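Local coordinates for aromatic-ring-hydroxylating dioxygenase beta subunit (Catenulispora acidiphila, PDB 6VW4), which is of unknown function but belongs to the NTF2-like superfamily and binds an aromatic polyketide-type ligand in its pocket, perhaps with a role in polyketide biosynthesis, at residues H23-G28 and R76-T81; V114-P119 and H141-V146; V120-V125 and A135-E140. All coordinates share one frame; numbering follows the deposited sequence.

Interaction 1: H23-G28 and R76-T81; sequences HALDEG and RRHMFT. With SDN ([(3S)-9-hydroxy-1-methyl-10-oxo-4,10-dihydro-3H-benzo[g]isochromen-3-yl]acetic acid), chain C.
Asp26, in the last turn of helix 8-26, takes two hydrogen bonds from His78 on strand 75-86. His78 ND1 donates to Asp26 OD1 at 2.6 Å. The carboxylate lies nearly coplanar with the imidazole, 10° apart, and OD1 uses its syn lone pair. The backbone N of His78 donates to Asp26 OD2 at 3.1 Å, from 33° out of the carboxylate plane. OD2 also accepts from Tyr101 OH of the second subunit. This pairing of helix and sheet lines the ligand pocket of the NTF2-like cone. With ND1 bonded to Asp26, the His78 ring is set with NE2 3.8 Å from C13 of the bound SDN. The Leu25 side chain crosses that of His78 at about a right angle, with Leu25 CD2 3.7 Å from His78 CE1. Asp26 O accepts from a water, which itself accepts from Arg76 N. Gln75 NE2 is a second hydrogen-bond partner of Asp26 O. The helix then ends in a Schellman motif, with Gly28 at positive phi. Glu27 OE1 sits at the edge of the Arg77 guanidinium, 3.5 Å from both Arg77 NH1 and Arg77 NH2, in a weak salt bridge. The stronger partner of Arg77 is Asp142 of the second subunit. Arg76 NH1 gives the SDN carboxylate a weak hydrogen bond, 3.3 Å to O1.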
loop_
_atom_site.group_PDB
_atom_site.type_symbol
_atom_site.label_atom_id
_atom_site.label_comp_id
_atom_site.label_asym_id
_atom_site.label_seq_id
_atom_site.Cartn_x
_atom_site.Cartn_y
_atom_site.Cartn_z
ATOM N N HIS A 23 13.013 0.885 4.748
ATOM C CA HIS A 23 13.612 -0.370 5.210
ATOM C C HIS A 23 14.749 -0.082 6.186
ATOM O O HIS A 23 14.876 -0.734 7.231
ATOM C CB HIS A 23 14.117 -1.231 4.041
ATOM C CG HIS A 23 13.021 -1.787 3.161
ATOM N ND1 HIS A 23 13.263 -2.321 1.910
ATOM C CD2 HIS A 23 11.675 -1.874 3.350
ATOM C CE1 HIS A 23 12.119 -2.710 1.367
ATOM N NE2 HIS A 23 11.143 -2.457 2.223
ATOM N N ALA A 24 15.539 0.941 5.888
ATOM C CA ALA A 24 16.641 1.316 6.755
ATOM C C ALA A 24 16.124 1.919 8.058
ATOM O O ALA A 24 16.593 1.561 9.138
ATOM C CB ALA A 24 17.564 2.291 6.017
ATOM N N LEU A 25 15.149 2.825 7.983
ATOM C CA LEU A 25 14.611 3.426 9.202
ATOM C C LEU A 25 14.041 2.358 10.140
ATOM O O LEU A 25 14.366 2.317 11.341
ATOM C CB LEU A 25 13.537 4.447 8.832
ATOM C CG LEU A 25 12.737 4.927 10.043
ATOM C CD1 LEU A 25 13.697 5.727 10.897
ATOM C CD2 LEU A 25 11.533 5.767 9.726
ATOM N N ASP A 26 13.194 1.470 9.599
ATOM C CA ASP A 26 12.470 0.521 10.440
ATOM C C ASP A 26 13.391 -0.545 11.022
ATOM O O ASP A 26 13.024 -1.174 12.014
ATOM C CB ASP A 26 11.344 -0.178 9.665
ATOM C CG ASP A 26 10.215 0.785 9.229
ATOM O OD1 ASP A 26 10.041 1.842 9.856
ATOM O OD2 ASP A 26 9.503 0.479 8.238
ATOM N N GLU A 27 14.560 -0.784 10.422
ATOM C CA GLU A 27 15.541 -1.677 11.020
ATOM C C GLU A 27 16.542 -0.929 11.896
ATOM O O GLU A 27 17.533 -1.513 12.314
ATOM C CB GLU A 27 16.258 -2.501 9.941
ATOM C CG GLU A 27 15.324 -3.418 9.077
ATOM C CD GLU A 27 14.672 -4.626 9.830
ATOM O OE1 GLU A 27 13.848 -5.360 9.207
ATOM O OE2 GLU A 27 14.967 -4.848 11.035
ATOM N N GLY A 28 16.277 0.333 12.213
ATOM C CA GLY A 28 17.119 1.108 13.099
ATOM C C GLY A 28 18.429 1.601 12.524
ATOM O O GLY A 28 19.300 2.025 13.286
ATOM N N ARG A 76 8.746 -1.358 14.473
ATOM C CA ARG A 76 7.879 -0.471 13.725
ATOM C C ARG A 76 7.990 -0.740 12.224
ATOM O O ARG A 76 9.013 -1.221 11.732
ATOM C CB ARG A 76 8.248 0.979 13.961
ATOM C CG ARG A 76 8.697 1.310 15.357
ATOM C CD ARG A 76 7.951 2.542 15.870
ATOM N NE ARG A 76 8.042 3.679 14.957
ATOM C CZ ARG A 76 7.262 4.753 15.024
ATOM N NH1 ARG A 76 6.332 4.831 15.966
ATOM N NH2 ARG A 76 7.405 5.741 14.149
ATOM N N ARG A 77 6.909 -0.420 11.507
ATOM C CA ARG A 77 6.799 -0.532 10.061
ATOM C C ARG A 77 6.050 0.690 9.562
ATOM O O ARG A 77 5.062 1.091 10.173
ATOM C CB ARG A 77 6.026 -1.767 9.606
ATOM C CG ARG A 77 6.681 -3.096 9.881
ATOM C CD ARG A 77 8.029 -3.221 9.223
ATOM N NE ARG A 77 8.691 -4.403 9.730
ATOM C CZ ARG A 77 9.977 -4.658 9.574
ATOM N NH1 ARG A 77 10.728 -3.811 8.915
ATOM N NH2 ARG A 77 10.501 -5.758 10.084
ATOM N N HIS A 78 6.518 1.283 8.473
ATOM C CA HIS A 78 5.852 2.403 7.830
ATOM C C HIS A 78 5.382 1.943 6.469
ATOM O O HIS A 78 6.214 1.620 5.610
ATOM C CB HIS A 78 6.787 3.593 7.640
ATOM C CG HIS A 78 7.194 4.223 8.916
ATOM N ND1 HIS A 78 8.145 3.672 9.738
ATOM C CD2 HIS A 78 6.764 5.349 9.529
ATOM C CE1 HIS A 78 8.274 4.426 10.815
ATOM N NE2 HIS A 78 7.462 5.460 10.701
ATOM N N MET A 79 4.073 1.969 6.252
ATOM C CA MET A 79 3.481 1.570 4.982
ATOM C C MET A 79 3.018 2.780 4.207
ATOM O O MET A 79 2.063 3.458 4.619
ATOM C CB MET A 79 2.301 0.643 5.233
ATOM C CG MET A 79 2.776 -0.716 5.570
ATOM S SD MET A 79 1.620 -1.595 6.609
ATOM C CE MET A 79 2.701 -3.030 6.932
ATOM N N PHE A 80 3.613 2.967 3.044
ATOM C CA PHE A 80 3.285 4.093 2.206
ATOM C C PHE A 80 2.253 3.656 1.179
ATOM O O PHE A 80 2.384 2.582 0.595
ATOM C CB PHE A 80 4.544 4.589 1.530
ATOM C CG PHE A 80 5.507 5.320 2.427
ATOM C CD1 PHE A 80 5.359 5.325 3.794
ATOM C CD2 PHE A 80 6.610 5.995 1.869
ATOM C CE1 PHE A 80 6.256 6.020 4.595
ATOM C CE2 PHE A 80 7.501 6.681 2.664
ATOM C CZ PHE A 80 7.331 6.687 4.028
ATOM N N THR A 81 1.235 4.498 0.939
ATOM C CA THR A 81 0.346 4.279 -0.211
ATOM C C THR A 81 -0.073 5.624 -0.810
ATOM O O THR A 81 0.199 6.684 -0.241
ATOM C CB THR A 81 -0.912 3.482 0.190
ATOM O OG1 THR A 81 -1.640 4.229 1.179
ATOM C CG2 THR A 81 -0.572 2.098 0.722
HETATM O O4 SDN C . 10.270 8.865 8.388
HETATM C C11 SDN C . 8.894 8.977 8.186
HETATM C C12 SDN C . 8.000 9.083 9.251
HETATM C C13 SDN C . 8.563 9.082 10.691
HETATM O O5 SDN C . 9.732 8.992 10.874
HETATM C C14 SDN C . 7.600 9.198 11.858
HETATM C C15 SDN C . 8.154 9.220 13.303
HETATM O O3 SDN C . 7.354 9.933 14.270
HETATM C C16 SDN C . 9.548 8.697 13.680
HETATM C C10 SDN C . 8.394 8.931 6.895
HETATM C C9 SDN C . 7.013 9.022 6.659
HETATM C C8 SDN C . 6.124 9.142 7.717
HETATM C C7 SDN C . 6.609 9.166 9.021
HETATM C C6 SDN C . 5.601 9.286 10.210
HETATM C C5 SDN C . 6.178 9.306 11.624
HETATM C C4 SDN C . 5.258 9.437 12.755
HETATM C C3 SDN C . 5.902 9.757 14.094
HETATM C C2 SDN C . 5.559 8.481 14.841
HETATM C C1 SDN C . 4.552 8.490 15.973
HETATM O O2 SDN C . 3.949 9.551 16.259
HETATM O O1 SDN C . 4.354 7.416 16.611
HETATM O O HOH W 1 11.503 -0.536 14.696
#

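Interaction 2: V114-P119 and H141-V146; sequences VGPSCP and HDNRTV. With SDN ([(3S)-9-hydroxy-1-methyl-10-oxo-4,10-dihydro-3H-benzo[g]isochromen-3-yl]acetic acid), chain C.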
loop_
_atom_site.group_PDB
_atom_site.type_symbol
_atom_site.label_atom_id
_atom_site.label_comp_id
_atom_site.label_asym_id
_atom_site.label_seq_id
_atom_site.Cartn_x
_atom_site.Cartn_y
_atom_site.Cartn_z
ATOM N N VAL A 114 -1.934 -0.012 15.727
ATOM C CA VAL A 114 -2.101 0.560 14.414
ATOM C C VAL A 114 -2.308 2.051 14.537
ATOM O O VAL A 114 -3.308 2.500 15.090
ATOM C CB VAL A 114 -3.267 -0.097 13.672
ATOM C CG1 VAL A 114 -3.341 0.504 12.273
ATOM C CG2 VAL A 114 -3.097 -1.613 13.671
ATOM N N GLY A 115 -1.395 2.835 13.968
ATOM C CA GLY A 115 -1.614 4.263 13.831
ATOM C C GLY A 115 -0.402 4.991 14.346
ATOM O O GLY A 115 0.508 4.376 14.893
ATOM N N PRO A 116 -0.321 6.298 14.114
ATOM C CA PRO A 116 -1.349 7.004 13.334
ATOM C C PRO A 116 -1.277 6.873 11.812
ATOM O O PRO A 116 -0.380 6.274 11.239
ATOM C CB PRO A 116 -1.112 8.477 13.687
ATOM C CG PRO A 116 0.430 8.536 13.868
ATOM C CD PRO A 116 0.774 7.186 14.557
ATOM N N SER A 117 -2.308 7.432 11.202
ATOM C CA SER A 117 -2.396 7.681 9.784
ATOM C C SER A 117 -1.861 9.083 9.526
ATOM O O SER A 117 -2.235 10.019 10.230
ATOM C CB SER A 117 -3.852 7.523 9.355
ATOM O OG SER A 117 -4.184 8.261 8.217
ATOM N N CYS A 118 -0.955 9.217 8.527
ATOM C CA CYS A 118 -0.216 10.456 8.282
ATOM C C CYS A 118 -0.104 10.845 6.810
ATOM O O CYS A 118 0.517 10.126 6.014
ATOM C CB CYS A 118 1.214 10.356 8.818
ATOM S SG CYS A 118 1.447 9.939 10.549
ATOM N N PRO A 119 -0.684 11.961 6.405
ATOM C CA PRO A 119 -0.365 12.506 5.082
ATOM C C PRO A 119 1.018 13.137 5.131
ATOM O O PRO A 119 1.406 13.759 6.125
ATOM C CB PRO A 119 -1.469 13.546 4.826
ATOM C CG PRO A 119 -2.085 13.820 6.125
ATOM C CD PRO A 119 -1.733 12.721 7.098
ATOM N N HIS A 141 -0.010 14.546 11.135
ATOM C CA HIS A 141 -0.599 13.461 11.929
ATOM C C HIS A 141 -2.107 13.641 11.928
ATOM O O HIS A 141 -2.596 14.674 12.386
ATOM C CB HIS A 141 -0.099 13.466 13.370
ATOM C CG HIS A 141 1.313 13.011 13.526
ATOM N ND1 HIS A 141 2.173 12.876 12.461
ATOM C CD2 HIS A 141 2.020 12.662 14.626
ATOM C CE1 HIS A 141 3.350 12.464 12.895
ATOM N NE2 HIS A 141 3.281 12.319 14.205
ATOM N N ASP A 142 -2.847 12.661 11.397
ATOM C CA ASP A 142 -4.299 12.820 11.335
ATOM C C ASP A 142 -4.899 12.980 12.739
ATOM O O ASP A 142 -5.827 13.776 12.933
ATOM C CB ASP A 142 -4.960 11.638 10.619
ATOM C CG ASP A 142 -4.967 11.778 9.081
ATOM O OD1 ASP A 142 -4.788 12.892 8.548
ATOM O OD2 ASP A 142 -5.172 10.739 8.407
ATOM N N ASN A 143 -4.390 12.232 13.733
ATOM C CA ASN A 143 -4.916 12.355 15.099
ATOM C C ASN A 143 -4.766 13.788 15.604
ATOM O O ASN A 143 -5.739 14.393 16.079
ATOM C CB ASN A 143 -4.244 11.340 16.063
ATOM C CG ASN A 143 -2.714 11.403 16.055
ATOM O OD1 ASN A 143 -2.073 11.399 15.003
ATOM N ND2 ASN A 143 -2.125 11.408 17.242
ATOM N N ARG A 144 -3.569 14.384 15.432
ATOM C CA ARG A 144 -3.355 15.770 15.867
ATOM C C ARG A 144 -4.108 16.782 15.012
ATOM O O ARG A 144 -4.569 17.808 15.530
ATOM C CB ARG A 144 -1.871 16.130 15.866
ATOM C CG ARG A 144 -1.592 17.496 16.565
ATOM C CD ARG A 144 -0.150 17.948 16.400
ATOM N NE ARG A 144 0.270 19.101 17.209
ATOM C CZ ARG A 144 0.002 20.379 16.925
ATOM N NH1 ARG A 144 -0.738 20.701 15.868
ATOM N NH2 ARG A 144 0.478 21.344 17.708
ATOM N N THR A 145 -4.250 16.524 13.716
ATOM C CA THR A 145 -5.062 17.399 12.877
ATOM C C THR A 145 -6.520 17.425 13.340
ATOM O O THR A 145 -7.177 18.469 13.272
ATOM C CB THR A 145 -4.933 16.933 11.427
ATOM O OG1 THR A 145 -3.621 17.269 10.967
ATOM C CG2 THR A 145 -5.992 17.543 10.517
ATOM N N VAL A 146 -7.038 16.292 13.835
ATOM C CA VAL A 146 -8.458 16.211 14.182
ATOM C C VAL A 146 -8.760 17.011 15.451
ATOM O O VAL A 146 -9.756 17.740 15.505
ATOM C CB VAL A 146 -8.888 14.738 14.296
ATOM C CG1 VAL A 146 -10.120 14.576 15.153
ATOM C CG2 VAL A 146 -9.172 14.169 12.900
HETATM O O4 SDN C . 10.270 8.865 8.388
HETATM C C11 SDN C . 8.894 8.977 8.186
HETATM C C12 SDN C . 8.000 9.083 9.251
HETATM C C13 SDN C . 8.563 9.082 10.691
HETATM O O5 SDN C . 9.732 8.992 10.874
HETATM C C14 SDN C . 7.600 9.198 11.858
HETATM C C15 SDN C . 8.154 9.220 13.303
HETATM O O3 SDN C . 7.354 9.933 14.270
HETATM C C16 SDN C . 9.548 8.697 13.680
HETATM C C10 SDN C . 8.394 8.931 6.895
HETATM C C9 SDN C . 7.013 9.022 6.659
HETATM C C8 SDN C . 6.124 9.142 7.717
HETATM C C7 SDN C . 6.609 9.166 9.021
HETATM C C6 SDN C . 5.601 9.286 10.210
HETATM C C5 SDN C . 6.178 9.306 11.624
HETATM C C4 SDN C . 5.258 9.437 12.755
HETATM C C3 SDN C . 5.902 9.757 14.094
HETATM C C2 SDN C . 5.559 8.481 14.841
HETATM C C1 SDN C . 4.552 8.490 15.973
HETATM O O2 SDN C . 3.949 9.551 16.259
HETATM O O1 SDN C . 4.354 7.416 16.611
#
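Ser117 and Asp142 are joined twice, once through side chains and once through the backbone. Ser117 OG stands anti to its backbone N (chi1 154°) and donates to Asp142 OD2 at 2.7 Å. It meets that oxygen on the anti side, 32° out of the carboxylate plane. Asp142 N donates to Ser117 O at 3.0 Å, nearly along the C=O axis. The other carboxylate oxygen, Asp142 OD1, rests 3.4 Å from Pro119 CD and forms a salt bridge with Arg77 of the third subunit. An alanine in place of Asp142 would probably leave Ser117 OG without this acceptor and that arginine without this carboxylate partner. The contact joins strand 111-126 of the curved NTF2-like sheet to the C-terminal helix 142-147, with His141 as N-cap residue. Their short axes cross at 78°. The His141 side chain runs beside Cys118, with Cys118 SG 3.6 Å from His141 ND1 and oblique to the ring. Pro116 CG lies over one face of this ring. His141 NE2 comes to 3.5 Å from SDN O2 in the pocket. Asn143 CG takes the crowded position between N and carbonyl carbon, and Asn143 OD1 touches Pro116 CB at 3.3 Å.

Interaction 3: V120-V125 and A135-E140; sequences VRDVLV and ASRWVE. With SDN ([(3S)-9-hydroxy-1-methyl-10-oxo-4,10-dihydro-3H-benzo[g]isochromen-3-yl]acetic acid), chain C.
Arg137 and Asp122 lie side by side on the pocket face of two antiparallel strands and point the same way. Arg137 CB starts 3.2 Å from Asp122 OD1. Arg137 CG is anti to the backbone N (chi1 167°) and packs 3.9 Å from Val120 CG1. CD runs on to SDN C10. The chain bends at chi3, and Arg137 NE then donates to Asp122 OD1 at 2.8 Å. Arg137 NH2 donates to Asp122 OD2 at 2.5 Å. The grip is side-on, with one nitrogen for each oxygen. Both oxygens use syn lone pairs, and the two planes are only 19° apart. This bidentate salt bridge fixes the rotation of the guanidinium. Gln18 NE2 gives Asp122 OD2 a further hydrogen bond, while Arg137 NH2 and NH1 make weak ones to Gln21 OE1 and Tyr33 OH, respectively. Arg137 NH1 reaches SDN C10 at 3.2 Å, and SDN C9 lies over one face of the guanidinium.

The strands form the hairpin of 111-126 and 132-139, part of the curved sheet around the NTF2-like pocket. Arg121 and Trp138 make a hydrogen-bonded pair, as do Val123 and Ser136. Ala135 and Ser136 both face Val123 in a classic beta bulge, where Val123 O accepts from both backbone nitrogens. Beside Arg137 on the pocket face, Val120 CG2 meets Val139 CG1 at 4.1 Å, and these same methyls touch the ligand. On the reverse face, Ser136 OG packs 3.2 Å from Val123 CB.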
loop_
_atom_site.group_PDB
_atom_site.type_symbol
_atom_site.label_atom_id
_atom_site.label_comp_id
_atom_site.label_asym_id
_atom_site.label_seq_id
_atom_site.Cartn_x
_atom_site.Cartn_y
_atom_site.Cartn_z
ATOM N N VAL A 120 1.784 12.922 4.070
ATOM C CA VAL A 120 3.183 13.327 4.030
ATOM C C VAL A 120 3.454 13.983 2.690
ATOM O O VAL A 120 2.981 13.509 1.647
ATOM C CB VAL A 120 4.137 12.139 4.236
ATOM C CG1 VAL A 120 5.610 12.622 4.240
ATOM C CG2 VAL A 120 3.818 11.416 5.504
ATOM N N ARG A 121 4.263 15.032 2.710
ATOM C CA ARG A 121 4.797 15.630 1.488
ATOM C C ARG A 121 6.320 15.530 1.470
ATOM O O ARG A 121 6.998 15.981 2.405
ATOM C CB ARG A 121 4.379 17.087 1.354
ATOM C CG ARG A 121 5.061 17.768 0.171
ATOM C CD ARG A 121 4.423 19.100 -0.199
ATOM N NE ARG A 121 3.080 18.966 -0.741
ATOM C CZ ARG A 121 2.240 19.974 -0.953
ATOM N NH1 ARG A 121 2.605 21.214 -0.668
ATOM N NH2 ARG A 121 1.033 19.736 -1.454
ATOM N N ASP A 122 6.853 14.927 0.415
ATOM C CA ASP A 122 8.285 14.849 0.182
ATOM C C ASP A 122 8.637 15.772 -0.979
ATOM O O ASP A 122 7.834 15.964 -1.902
ATOM C CB ASP A 122 8.729 13.432 -0.193
ATOM C CG ASP A 122 8.934 12.540 0.989
ATOM O OD1 ASP A 122 8.826 13.037 2.139
ATOM O OD2 ASP A 122 9.229 11.342 0.759
ATOM N N VAL A 123 9.851 16.321 -0.946
ATOM C CA VAL A 123 10.455 16.965 -2.115
ATOM C C VAL A 123 11.758 16.228 -2.407
ATOM O O VAL A 123 12.609 16.078 -1.516
ATOM C CB VAL A 123 10.706 18.459 -1.899
ATOM C CG1 VAL A 123 11.419 19.029 -3.114
ATOM C CG2 VAL A 123 9.364 19.215 -1.650
ATOM N N LEU A 124 11.894 15.719 -3.632
ATOM C CA LEU A 124 13.074 14.969 -4.047
ATOM C C LEU A 124 13.819 15.743 -5.129
ATOM O O LEU A 124 13.216 16.459 -5.939
ATOM C CB LEU A 124 12.734 13.572 -4.592
ATOM C CG LEU A 124 12.134 12.680 -3.481
ATOM C CD1 LEU A 124 10.631 12.583 -3.675
ATOM C CD2 LEU A 124 12.646 11.295 -3.446
ATOM N N VAL A 125 15.138 15.572 -5.122
ATOM C CA VAL A 125 16.049 16.110 -6.112
ATOM C C VAL A 125 16.962 14.967 -6.539
ATOM O O VAL A 125 17.012 13.906 -5.918
ATOM C CB VAL A 125 16.894 17.296 -5.592
ATOM C CG1 VAL A 125 16.030 18.461 -5.267
ATOM C CG2 VAL A 125 17.684 16.900 -4.400
ATOM N N ALA A 135 15.114 16.086 -0.346
ATOM C CA ALA A 135 15.385 17.426 0.129
ATOM C C ALA A 135 14.532 17.759 1.339
ATOM O O ALA A 135 14.997 18.434 2.265
ATOM C CB ALA A 135 15.102 18.431 -0.980
ATOM N N SER A 136 13.267 17.335 1.330
ATOM C CA SER A 136 12.413 17.571 2.484
ATOM C C SER A 136 11.337 16.497 2.633
ATOM O O SER A 136 10.881 15.888 1.647
ATOM C CB SER A 136 11.764 18.978 2.421
ATOM O OG SER A 136 11.122 19.205 1.186
ATOM N N ARG A 137 10.945 16.294 3.892
ATOM C CA ARG A 137 9.837 15.433 4.287
ATOM C C ARG A 137 9.037 16.147 5.373
ATOM O O ARG A 137 9.568 16.494 6.434
ATOM C CB ARG A 137 10.344 14.078 4.778
ATOM C CG ARG A 137 9.285 13.254 5.496
ATOM C CD ARG A 137 9.681 11.802 5.494
ATOM N NE ARG A 137 9.579 11.267 4.152
ATOM C CZ ARG A 137 10.054 10.082 3.791
ATOM N NH1 ARG A 137 10.679 9.326 4.675
ATOM N NH2 ARG A 137 9.938 9.670 2.536
ATOM N N TRP A 138 7.774 16.381 5.086
ATOM C CA TRP A 138 6.872 17.145 5.923
ATOM C C TRP A 138 5.705 16.229 6.312
ATOM O O TRP A 138 4.837 15.927 5.488
ATOM C CB TRP A 138 6.424 18.394 5.171
ATOM C CG TRP A 138 6.132 19.493 6.105
ATOM C CD1 TRP A 138 4.907 19.826 6.625
ATOM C CD2 TRP A 138 7.082 20.399 6.688
ATOM N NE1 TRP A 138 5.038 20.896 7.485
ATOM C CE2 TRP A 138 6.361 21.264 7.544
ATOM C CE3 TRP A 138 8.470 20.568 6.561
ATOM C CZ2 TRP A 138 6.984 22.284 8.275
ATOM C CZ3 TRP A 138 9.086 21.587 7.285
ATOM C CH2 TRP A 138 8.342 22.429 8.133
ATOM N N VAL A 139 5.703 15.766 7.559
ATOM C CA VAL A 139 4.710 14.821 8.051
ATOM C C VAL A 139 3.612 15.555 8.815
ATOM O O VAL A 139 3.898 16.335 9.728
ATOM C CB VAL A 139 5.352 13.750 8.948
ATOM C CG1 VAL A 139 4.287 12.711 9.337
ATOM C CG2 VAL A 139 6.494 13.085 8.246
ATOM N N GLU A 140 2.357 15.274 8.466
ATOM C CA GLU A 140 1.214 15.592 9.326
ATOM C C GLU A 140 0.669 14.338 10.016
ATOM O O GLU A 140 0.875 13.201 9.564
ATOM C CB GLU A 140 0.086 16.254 8.543
ATOM C CG GLU A 140 0.509 17.459 7.727
ATOM C CD GLU A 140 0.717 18.716 8.548
ATOM O OE1 GLU A 140 1.189 19.715 7.957
ATOM O OE2 GLU A 140 0.417 18.715 9.772
HETATM O O4 SDN C . 10.270 8.865 8.388
HETATM C C11 SDN C . 8.894 8.977 8.186
HETATM C C12 SDN C . 8.000 9.083 9.251
HETATM C C13 SDN C . 8.563 9.082 10.691
HETATM O O5 SDN C . 9.732 8.992 10.874
HETATM C C14 SDN C . 7.600 9.198 11.858
HETATM C C15 SDN C . 8.154 9.220 13.303
HETATM O O3 SDN C . 7.354 9.933 14.270
HETATM C C16 SDN C . 9.548 8.697 13.680
HETATM C C10 SDN C . 8.394 8.931 6.895
HETATM C C9 SDN C . 7.013 9.022 6.659
HETATM C C8 SDN C . 6.124 9.142 7.717
HETATM C C7 SDN C . 6.609 9.166 9.021
HETATM C C6 SDN C . 5.601 9.286 10.210
HETATM C C5 SDN C . 6.178 9.306 11.624
HETATM C C4 SDN C . 5.258 9.437 12.755
HETATM C C3 SDN C . 5.902 9.757 14.094
HETATM C C2 SDN C . 5.559 8.481 14.841
HETATM C C1 SDN C . 4.552 8.490 15.973
HETATM O O2 SDN C . 3.949 9.551 16.259
HETATM O O1 SDN C . 4.354 7.416 16.611
#

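Overall arrangement
From the N terminus, helix 8-26 meets strand 75-86 in interaction 1, which closes a loop of 47 residues. This contact is complete before the other two begin. Strand 111-126 then serves both of them in turn, its earlier half in interaction 2 and its later half in interaction 3. The chain turns back as strand 132-139, so interaction 3 closes the hairpin first. Interaction 2 closes around it when helix 142-147 returns to the strand. Pro119 O and Glu140 N, probably hydrogen-bonded, link the two. Phe80 packs on Arg137 between interactions 1 and 3. All three reach one sheet and touch SDN. Interactions 1 and 2 tie helices 8-26 and 142-147 to that sheet.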